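PDB 5MTW: SecB-like chaperone Rv1957, which acts as the tetrameric chaperone of a toxin-antitoxin-chaperone system, prevents aggregation of the antitoxin HigA1 and is required for neutralisation of the toxin HigB1. Local coordinates for residues 48-61 and 71-84. Sequence-based numbering, arbitrary orientation.
Sequences QGLTYDLEFEPAVD and VVRISCHLRIQNQA
Gly-49 O takes the N-H of Gln-83 (2.6 Å) where the antiparallel pairing of 48-61 with 71-84 begins. At Thr-51, bonds run both ways to Gln-81, and its CG2 lies alongside Gln-81 CB. The Tyr-52 ring leads away from the partner strand and its OH hydrogen-bonds to Glu-163, while Tyr-52 CB stays 4.2 Å from Ile-80 CG1. Leu-54, its chi1 of -175° followed by a chi2 of 50°, bends CD1 back toward the partner strand, 3.3 Å from His-77 O and 4.1 Å from both Leu-78 CB and Cys-76 CB. The Phe-56 ring meets Ile-74 CG2 in plane at its edge, CD2 to CG2 3.9 Å, while Cys-76 SG approaches obliquely; helix 125-154 covers the sheet face bearing these three residues. On the face of Ala-59, Arg-73 and Asp-61, Ala-59 CB sits over the guanidinium. Asp-61 is gripped side-on: Arg-73 NE reaches OD2 at 2.7 Å and NH2 reaches OD1 at 2.8 Å, carboxylate and guanidinium nearly coplanar, 13° apart. Bound peptide packs aromatic side chains on Leu-50, Tyr-52 and Ile-80 and an apolar one on Asp-61 and Val-71, so this SecB-like hairpin meets it on both faces; the guanidinium, shared by Asp-61 and Glu-107, probably keeps both carboxylates ionised.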
ATOM      1  N   GLN A  48      -7.713 -25.511  10.494  1.00 62.37           N
ATOM      2  CA  GLN A  48      -7.641 -25.776  11.941  1.00 61.94           C
ATOM      3  C   GLN A  48      -8.323 -24.621  12.684  1.00 61.70           C
ATOM      4  O   GLN A  48      -8.985 -24.817  13.691  1.00 58.43           O
ATOM      5  CB  GLN A  48      -6.199 -25.898  12.426  1.00 64.06           C
ATOM      6  CG  GLN A  48      -5.914 -27.129  13.268  0.50 61.94           C
ATOM      7  CD  GLN A  48      -5.699 -28.363  12.419  0.50 61.68           C
ATOM      8  OE1 GLN A  48      -4.993 -28.330  11.408  0.50 63.00           O
ATOM      9  NE2 GLN A  48      -6.306 -29.457  12.822  0.50 57.85           N
ATOM     10  N   GLY A  49      -8.148 -23.410  12.165  1.00 63.92           N
ATOM     11  CA  GLY A  49      -8.684 -22.209  12.784  1.00 61.43           C
ATOM     12  C   GLY A  49      -7.552 -21.205  12.951  1.00 59.46           C
ATOM     13  O   GLY A  49      -6.611 -21.426  13.739  1.00 56.44           O
ATOM     14  N   LEU A  50      -7.631 -20.099  12.208  1.00 49.76           N
ATOM     15  CA  LEU A  50      -6.605 -19.043  12.312  1.00 40.53           C
ATOM     16  C   LEU A  50      -7.172 -17.798  13.019  1.00 33.56           C
ATOM     17  O   LEU A  50      -8.341 -17.377  12.805  1.00 26.32           O
ATOM     18  CB  LEU A  50      -5.897 -18.894  10.947  1.00 42.60           C
ATOM     19  CG  LEU A  50      -5.257 -17.639  10.469  1.00 45.87           C
ATOM     20  CD1 LEU A  50      -4.510 -17.782   9.153  1.00 46.66           C
ATOM     21  CD2 LEU A  50      -6.457 -16.775  10.242  1.00 49.17           C
ATOM     22  N   THR A  51      -6.404 -17.275  13.965  1.00 25.30           N
ATOM     23  CA  THR A  51      -6.874 -16.119  14.685  1.00 28.68           C
ATOM     24  C   THR A  51      -5.777 -15.022  14.931  1.00 27.27           C
ATOM     25  O   THR A  51      -4.667 -15.163  14.522  1.00 25.14           O
ATOM     26  CB  THR A  51      -7.558 -16.524  16.019  1.00 32.40           C
ATOM     27  OG1 THR A  51      -8.378 -15.434  16.462  1.00 34.73           O
ATOM     28  CG2 THR A  51      -6.513 -16.905  17.085  1.00 30.81           C
ATOM     29  N   TYR A  52      -6.146 -13.948  15.602  1.00 28.03           N
ATOM     30  CA  TYR A  52      -5.191 -12.888  15.901  1.00 27.52           C
ATOM     31  C   TYR A  52      -5.494 -12.114  17.131  1.00 30.94           C
ATOM     32  O   TYR A  52      -6.621 -12.008  17.506  1.00 28.76           O
ATOM     33  CB  TYR A  52      -5.103 -11.972  14.678  1.00 25.00           C
ATOM     34  CG  TYR A  52      -6.297 -11.100  14.500  1.00 25.19           C
ATOM     35  CD1 TYR A  52      -7.416 -11.560  13.869  1.00 30.32           C
ATOM     36  CD2 TYR A  52      -6.284  -9.780  14.983  1.00 26.51           C
ATOM     37  CE1 TYR A  52      -8.523 -10.764  13.751  1.00 34.59           C
ATOM     38  CE2 TYR A  52      -7.364  -8.943  14.818  1.00 28.53           C
ATOM     39  CZ  TYR A  52      -8.474  -9.440  14.188  1.00 30.24           C
ATOM     40  OH  TYR A  52      -9.544  -8.649  14.002  1.00 38.12           O
ATOM     41  N   ASP A  53      -4.456 -11.548  17.699  1.00 27.14           N
ATOM     42  CA  ASP A  53      -4.527 -10.611  18.817  1.00 31.50           C
ATOM     43  C   ASP A  53      -3.882  -9.313  18.366  1.00 28.74           C
ATOM     44  O   ASP A  53      -2.871  -9.349  17.637  1.00 25.55           O
ATOM     45  CB  ASP A  53      -3.682 -11.055  20.017  1.00 36.10           C
ATOM     46  CG  ASP A  53      -4.113 -12.340  20.608  1.00 37.82           C
ATOM     47  OD1 ASP A  53      -5.232 -12.803  20.344  1.00 44.03           O
ATOM     48  OD2 ASP A  53      -3.313 -12.898  21.367  1.00 49.29           O
ATOM     49  N   LEU A  54      -4.466  -8.188  18.755  1.00 30.56           N
ATOM     50  CA  LEU A  54      -3.937  -6.836  18.390  1.00 29.14           C
ATOM     51  C   LEU A  54      -4.063  -5.858  19.572  1.00 30.70           C
ATOM     52  O   LEU A  54      -5.149  -5.475  19.943  1.00 33.14           O
ATOM     53  CB  LEU A  54      -4.635  -6.276  17.159  1.00 29.53           C
ATOM     54  CG  LEU A  54      -4.078  -4.945  16.616  1.00 31.67           C
ATOM     55  CD1 LEU A  54      -2.584  -4.910  16.407  1.00 32.55           C
ATOM     56  CD2 LEU A  54      -4.784  -4.493  15.326  1.00 34.81           C
ATOM     57  N   GLU A  55      -2.935  -5.481  20.142  1.00 25.37           N
ATOM     58  CA  GLU A  55      -2.848  -4.640  21.328  1.00 27.59           C
ATOM     59  C   GLU A  55      -2.423  -3.284  20.728  1.00 28.67           C
ATOM     60  O   GLU A  55      -1.531  -3.268  19.866  1.00 23.96           O
ATOM     61  CB  GLU A  55      -1.741  -5.121  22.252  1.00 29.69           C
ATOM     62  CG  GLU A  55      -1.612  -4.248  23.488  1.00 47.21           C
ATOM     63  CD  GLU A  55      -0.431  -4.600  24.373  1.00 54.08           C
ATOM     64  OE1 GLU A  55       0.390  -5.454  23.959  1.00 67.57           O
ATOM     65  OE2 GLU A  55      -0.336  -4.023  25.489  1.00 57.95           O
ATOM     66  N   PHE A  56      -3.068  -2.198  21.154  1.00 21.42           N
ATOM     67  CA  PHE A  56      -2.688  -0.838  20.769  1.00 26.48           C
ATOM     68  C   PHE A  56      -2.191  -0.096  22.009  1.00 32.24           C
ATOM     69  O   PHE A  56      -2.712  -0.310  23.100  1.00 28.99           O
ATOM     70  CB  PHE A  56      -3.886  -0.082  20.297  1.00 24.65           C
ATOM     71  CG  PHE A  56      -4.600  -0.693  19.118  1.00 29.62           C
ATOM     72  CD1 PHE A  56      -5.522  -1.728  19.296  1.00 30.22           C
ATOM     73  CD2 PHE A  56      -4.371  -0.234  17.843  1.00 33.56           C
ATOM     74  CE1 PHE A  56      -6.224  -2.276  18.219  1.00 31.99           C
ATOM     75  CE2 PHE A  56      -5.063  -0.781  16.735  1.00 35.28           C
ATOM     76  CZ  PHE A  56      -5.997  -1.810  16.932  1.00 34.83           C
ATOM     77  N   GLU A  57      -1.245   0.817  21.871  1.00 27.71           N
ATOM     78  CA  GLU A  57      -0.876   1.672  23.006  1.00 35.19           C
ATOM     79  C   GLU A  57      -0.708   3.117  22.455  1.00 33.69           C
ATOM     80  O   GLU A  57       0.203   3.368  21.676  1.00 29.24           O
ATOM     81  CB  GLU A  57       0.376   1.114  23.709  1.00 38.23           C
ATOM     82  CG  GLU A  57       0.684   1.589  25.139  1.00 49.08           C
ATOM     83  CD  GLU A  57      -0.521   1.632  26.074  1.00 54.22           C
ATOM     84  OE1 GLU A  57      -1.149   0.576  26.368  1.00 51.12           O
ATOM     85  OE2 GLU A  57      -0.824   2.752  26.542  1.00 65.18           O
ATOM     86  N   PRO A  58      -1.634   4.020  22.799  1.00 33.20           N
ATOM     87  CA  PRO A  58      -1.541   5.417  22.397  1.00 31.79           C
ATOM     88  C   PRO A  58      -0.598   6.306  23.249  1.00 30.50           C
ATOM     89  O   PRO A  58      -0.343   6.033  24.406  1.00 34.32           O
ATOM     90  CB  PRO A  58      -3.000   5.910  22.442  1.00 30.68           C
ATOM     91  CG  PRO A  58      -3.777   4.832  23.058  1.00 32.12           C
ATOM     92  CD  PRO A  58      -2.882   3.759  23.555  1.00 34.93           C
ATOM     93  N   ALA A  59      -0.053   7.368  22.659  1.00 25.05           N
ATOM     94  CA  ALA A  59       0.820   8.236  23.383  1.00 25.98           C
ATOM     95  C   ALA A  59       0.732   9.566  22.679  1.00 27.82           C
ATOM     96  O   ALA A  59       0.301   9.639  21.518  1.00 21.60           O
ATOM     97  CB  ALA A  59       2.215   7.648  23.417  1.00 22.36           C
ATOM     98  N   VAL A  60       1.023  10.647  23.381  1.00 26.93           N
ATOM     99  CA  VAL A  60       1.041  11.973  22.712  1.00 29.99           C
ATOM    100  C   VAL A  60       2.402  12.649  23.096  1.00 32.61           C
ATOM    101  O   VAL A  60       2.924  12.447  24.181  1.00 28.30           O
ATOM    102  CB  VAL A  60      -0.241  12.782  22.984  1.00 30.75           C
ATOM    103  CG1 VAL A  60      -0.432  13.083  24.456  1.00 35.00           C
ATOM    104  CG2 VAL A  60      -0.273  14.103  22.195  1.00 32.92           C
ATOM    105  N   ASP A  61       3.017  13.337  22.157  1.00 27.69           N
ATOM    106  CA  ASP A  61       4.268  14.093  22.449  1.00 30.84           C
ATOM    107  C   ASP A  61       3.942  15.517  22.150  1.00 25.10           C
ATOM    108  O   ASP A  61       3.472  15.869  21.022  1.00 20.07           O
ATOM    109  CB  ASP A  61       5.469  13.670  21.574  1.00 33.24           C
ATOM    110  CG  ASP A  61       5.768  12.208  21.617  1.00 39.85           C
ATOM    111  OD1 ASP A  61       5.902  11.662  22.734  1.00 36.66           O
ATOM    112  OD2 ASP A  61       5.893  11.592  20.513  1.00 41.49           O
ATOM    113  N   VAL A  71       2.356  15.443  18.467  1.00 22.38           N
ATOM    114  CA  VAL A  71       2.320  14.169  17.747  1.00 21.09           C
ATOM    115  C   VAL A  71       1.548  13.106  18.500  1.00 22.56           C
ATOM    116  O   VAL A  71       1.833  12.848  19.663  1.00 19.67           O
ATOM    117  CB  VAL A  71       3.762  13.640  17.567  1.00 20.28           C
ATOM    118  CG1 VAL A  71       3.763  12.264  16.847  1.00 22.06           C
ATOM    119  CG2 VAL A  71       4.536  14.629  16.746  1.00 22.37           C
ATOM    120  N   VAL A  72       0.584  12.492  17.844  1.00 20.43           N
ATOM    121  CA  VAL A  72      -0.141  11.321  18.376  1.00 21.68           C
ATOM    122  C   VAL A  72       0.486  10.080  17.808  1.00 20.79           C
ATOM    123  O   VAL A  72       0.645   9.959  16.553  1.00 21.09           O
ATOM    124  CB  VAL A  72      -1.650  11.336  18.026  1.00 23.40           C
ATOM    125  CG1 VAL A  72      -2.335  10.066  18.573  1.00 22.34           C
ATOM    126  CG2 VAL A  72      -2.244  12.585  18.643  1.00 22.58           C
ATOM    127  N   ARG A  73       0.873   9.158  18.703  1.00 19.35           N
ATOM    128  CA  ARG A  73       1.515   7.913  18.323  1.00 22.04           C
ATOM    129  C   ARG A  73       0.646   6.751  18.804  1.00 24.22           C
ATOM    130  O   ARG A  73       0.093   6.775  19.935  1.00 25.07           O
ATOM    131  CB  ARG A  73       2.944   7.765  18.951  1.00 24.75           C
ATOM    132  CG  ARG A  73       4.002   8.683  18.458  1.00 27.26           C
ATOM    133  CD  ARG A  73       5.378   8.321  19.038  1.00 30.86           C
ATOM    134  NE  ARG A  73       5.533   8.885  20.370  1.00 31.18           N
ATOM    135  CZ  ARG A  73       5.610   8.181  21.507  1.00 36.11           C
ATOM    136  NH1 ARG A  73       5.603   6.844  21.495  1.00 30.46           N
ATOM    137  NH2 ARG A  73       5.702   8.848  22.670  1.00 34.31           N
ATOM    138  N   ILE A  74       0.498   5.764  17.952  1.00 21.37           N
ATOM    139  CA  ILE A  74      -0.098   4.483  18.366  1.00 23.77           C
ATOM    140  C   ILE A  74       0.867   3.357  18.039  1.00 25.20           C
ATOM    141  O   ILE A  74       1.281   3.177  16.866  1.00 21.66           O
ATOM    142  CB  ILE A  74      -1.506   4.238  17.762  1.00 27.94           C
ATOM    143  CG1 ILE A  74      -2.401   5.421  18.202  1.00 30.82           C
ATOM    144  CG2 ILE A  74      -2.059   2.890  18.241  1.00 25.36           C
ATOM    145  CD1 ILE A  74      -3.725   5.465  17.535  1.00 35.52           C
ATOM    146  N   SER A  75       1.287   2.720  19.127  1.00 21.92           N
ATOM    147  CA  SER A  75       2.123   1.495  19.127  1.00 24.48           C
ATOM    148  C   SER A  75       1.205   0.259  19.043  1.00 24.79           C
ATOM    149  O   SER A  75       0.154   0.233  19.698  1.00 24.14           O
ATOM    150  CB  SER A  75       3.004   1.459  20.408  1.00 26.84           C
ATOM    151  OG  SER A  75       3.860   0.348  20.369  1.00 30.41           O
ATOM    152  N   CYS A  76       1.505  -0.668  18.134  1.00 22.40           N
ATOM    153  CA  CYS A  76       0.677  -1.845  17.913  1.00 23.42           C
ATOM    154  C   CYS A  76       1.506  -3.136  18.055  1.00 21.69           C
ATOM    155  O   CYS A  76       2.696  -3.212  17.592  1.00 19.30           O
ATOM    156  CB  CYS A  76       0.050  -1.819  16.536  1.00 25.62           C
ATOM    157  SG  CYS A  76      -0.770  -0.283  16.146  1.00 33.79           S
ATOM    158  N   HIS A  77       0.855  -4.171  18.566  1.00 22.17           N
ATOM    159  CA  HIS A  77       1.459  -5.529  18.649  1.00 22.76           C
ATOM    160  C   HIS A  77       0.420  -6.533  18.065  1.00 25.77           C
ATOM    161  O   HIS A  77      -0.699  -6.660  18.548  1.00 26.01           O
ATOM    162  CB  HIS A  77       1.945  -5.922  20.078  1.00 29.86           C
ATOM    163  CG  HIS A  77       2.744  -7.204  20.055  1.00 37.90           C
ATOM    164  ND1 HIS A  77       4.070  -7.248  19.668  1.00 38.06           N
ATOM    165  CD2 HIS A  77       2.375  -8.496  20.247  1.00 42.84           C
ATOM    166  CE1 HIS A  77       4.498  -8.497  19.676  1.00 44.71           C
ATOM    167  NE2 HIS A  77       3.485  -9.273  20.016  1.00 49.12           N
ATOM    168  N   LEU A  78       0.770  -7.117  16.951  1.00 20.83           N
ATOM    169  CA  LEU A  78      -0.045  -8.059  16.226  1.00 23.28           C
ATOM    170  C   LEU A  78       0.546  -9.455  16.371  1.00 21.47           C
ATOM    171  O   LEU A  78       1.769  -9.723  16.115  1.00 20.19           O
ATOM    172  CB  LEU A  78      -0.111  -7.669  14.752  1.00 22.54           C
ATOM    173  CG  LEU A  78      -0.771  -8.698  13.846  1.00 23.02           C
ATOM    174  CD1 LEU A  78      -2.222  -8.673  14.110  1.00 21.38           C
ATOM    175  CD2 LEU A  78      -0.504  -8.456  12.363  1.00 22.67           C
ATOM    176  N   ARG A  79      -0.319 -10.380  16.731  1.00 21.61           N
ATOM    177  CA  ARG A  79       0.070 -11.782  16.875  1.00 24.90           C
ATOM    178  C   ARG A  79      -0.968 -12.560  16.106  1.00 27.61           C
ATOM    179  O   ARG A  79      -2.158 -12.469  16.392  1.00 24.76           O
ATOM    180  CB  ARG A  79       0.041 -12.227  18.342  1.00 32.62           C
ATOM    181  CG  ARG A  79       1.286 -11.980  19.163  1.00 37.92           C
ATOM    182  CD  ARG A  79       1.155 -12.609  20.592  1.00 41.32           C
ATOM    183  NE  ARG A  79       2.276 -13.486  20.993  0.50 47.74           N
ATOM    184  CZ  ARG A  79       3.523 -13.094  21.300  0.50 46.29           C
ATOM    185  NH1 ARG A  79       3.881 -11.842  21.225  0.50 46.27           N
ATOM    186  NH2 ARG A  79       4.430 -13.970  21.693  0.50 50.73           N
ATOM    187  N   ILE A  80      -0.508 -13.233  15.078  1.00 22.23           N
ATOM    188  CA  ILE A  80      -1.330 -14.150  14.278  1.00 26.72           C
ATOM    189  C   ILE A  80      -1.009 -15.581  14.687  1.00 26.19           C
ATOM    190  O   ILE A  80       0.142 -15.958  14.766  1.00 23.34           O
ATOM    191  CB  ILE A  80      -1.093 -13.938  12.776  1.00 24.11           C
ATOM    192  CG1 ILE A  80      -1.608 -12.533  12.398  1.00 25.83           C
ATOM    193  CG2 ILE A  80      -1.814 -14.980  11.946  1.00 24.85           C
ATOM    194  CD1 ILE A  80      -1.345 -12.185  10.966  1.00 24.78           C
ATOM    195  N   GLN A  81      -2.065 -16.348  14.919  1.00 27.01           N
ATOM    196  CA  GLN A  81      -1.964 -17.646  15.545  1.00 29.66           C
ATOM    197  C   GLN A  81      -2.891 -18.676  14.915  1.00 28.08           C
ATOM    198  O   GLN A  81      -4.035 -18.358  14.590  1.00 27.99           O
ATOM    199  CB  GLN A  81      -2.409 -17.514  16.980  1.00 34.67           C
ATOM    200  CG  GLN A  81      -1.562 -16.607  17.835  1.00 42.99           C
ATOM    201  CD  GLN A  81      -1.973 -16.702  19.274  1.00 45.02           C
ATOM    202  OE1 GLN A  81      -3.122 -16.498  19.573  1.00 49.29           O
ATOM    203  NE2 GLN A  81      -1.061 -17.076  20.148  1.00 46.76           N
ATOM    204  N   ASN A  82      -2.357 -19.891  14.800  1.00 28.60           N
ATOM    205  CA  ASN A  82      -3.127 -21.194  14.624  1.00 32.87           C
ATOM    206  C   ASN A  82      -3.842 -21.639  15.916  1.00 37.32           C
ATOM    207  O   ASN A  82      -3.233 -21.761  16.962  1.00 35.13           O
ATOM    208  CB  ASN A  82      -2.178 -22.357  14.168  1.00 27.37           C
ATOM    209  CG  ASN A  82      -1.647 -22.149  12.746  1.00 27.26           C
ATOM    210  OD1 ASN A  82      -2.320 -21.504  11.953  1.00 26.70           O
ATOM    211  ND2 ASN A  82      -0.427 -22.642  12.430  1.00 27.15           N
ATOM    212  N   GLN A  83      -5.134 -21.891  15.812  1.00 50.20           N
ATOM    213  CA  GLN A  83      -5.953 -22.388  16.942  1.00 58.53           C
ATOM    214  C   GLN A  83      -5.957 -23.940  16.948  1.00 63.83           C
ATOM    215  O   GLN A  83      -5.816 -24.570  15.893  1.00 76.55           O
ATOM    216  CB  GLN A  83      -7.396 -21.873  16.760  0.50 51.88           C
ATOM    217  CG  GLN A  83      -8.067 -21.273  17.981  0.50 52.64           C
ATOM    218  CD  GLN A  83      -9.312 -20.477  17.609  0.50 49.45           C
ATOM    219  OE1 GLN A  83      -9.843 -20.607  16.510  0.50 48.42           O
ATOM    220  NE2 GLN A  83      -9.774 -19.644  18.521  0.50 51.33           N
ATOM    221  N   ALA A  84      -6.088 -24.542  18.129  1.00 68.95           N
ATOM    222  CA  ALA A  84      -6.720 -25.864  18.274  1.00 72.35           C
ATOM    223  C   ALA A  84      -5.934 -27.006  17.652  1.00 70.83           C
ATOM    224  O   ALA A  84      -4.735 -26.907  17.479  1.00 67.61           O
ATOM    225  CB  ALA A  84      -8.132 -25.825  17.684  1.00 71.58           C
TER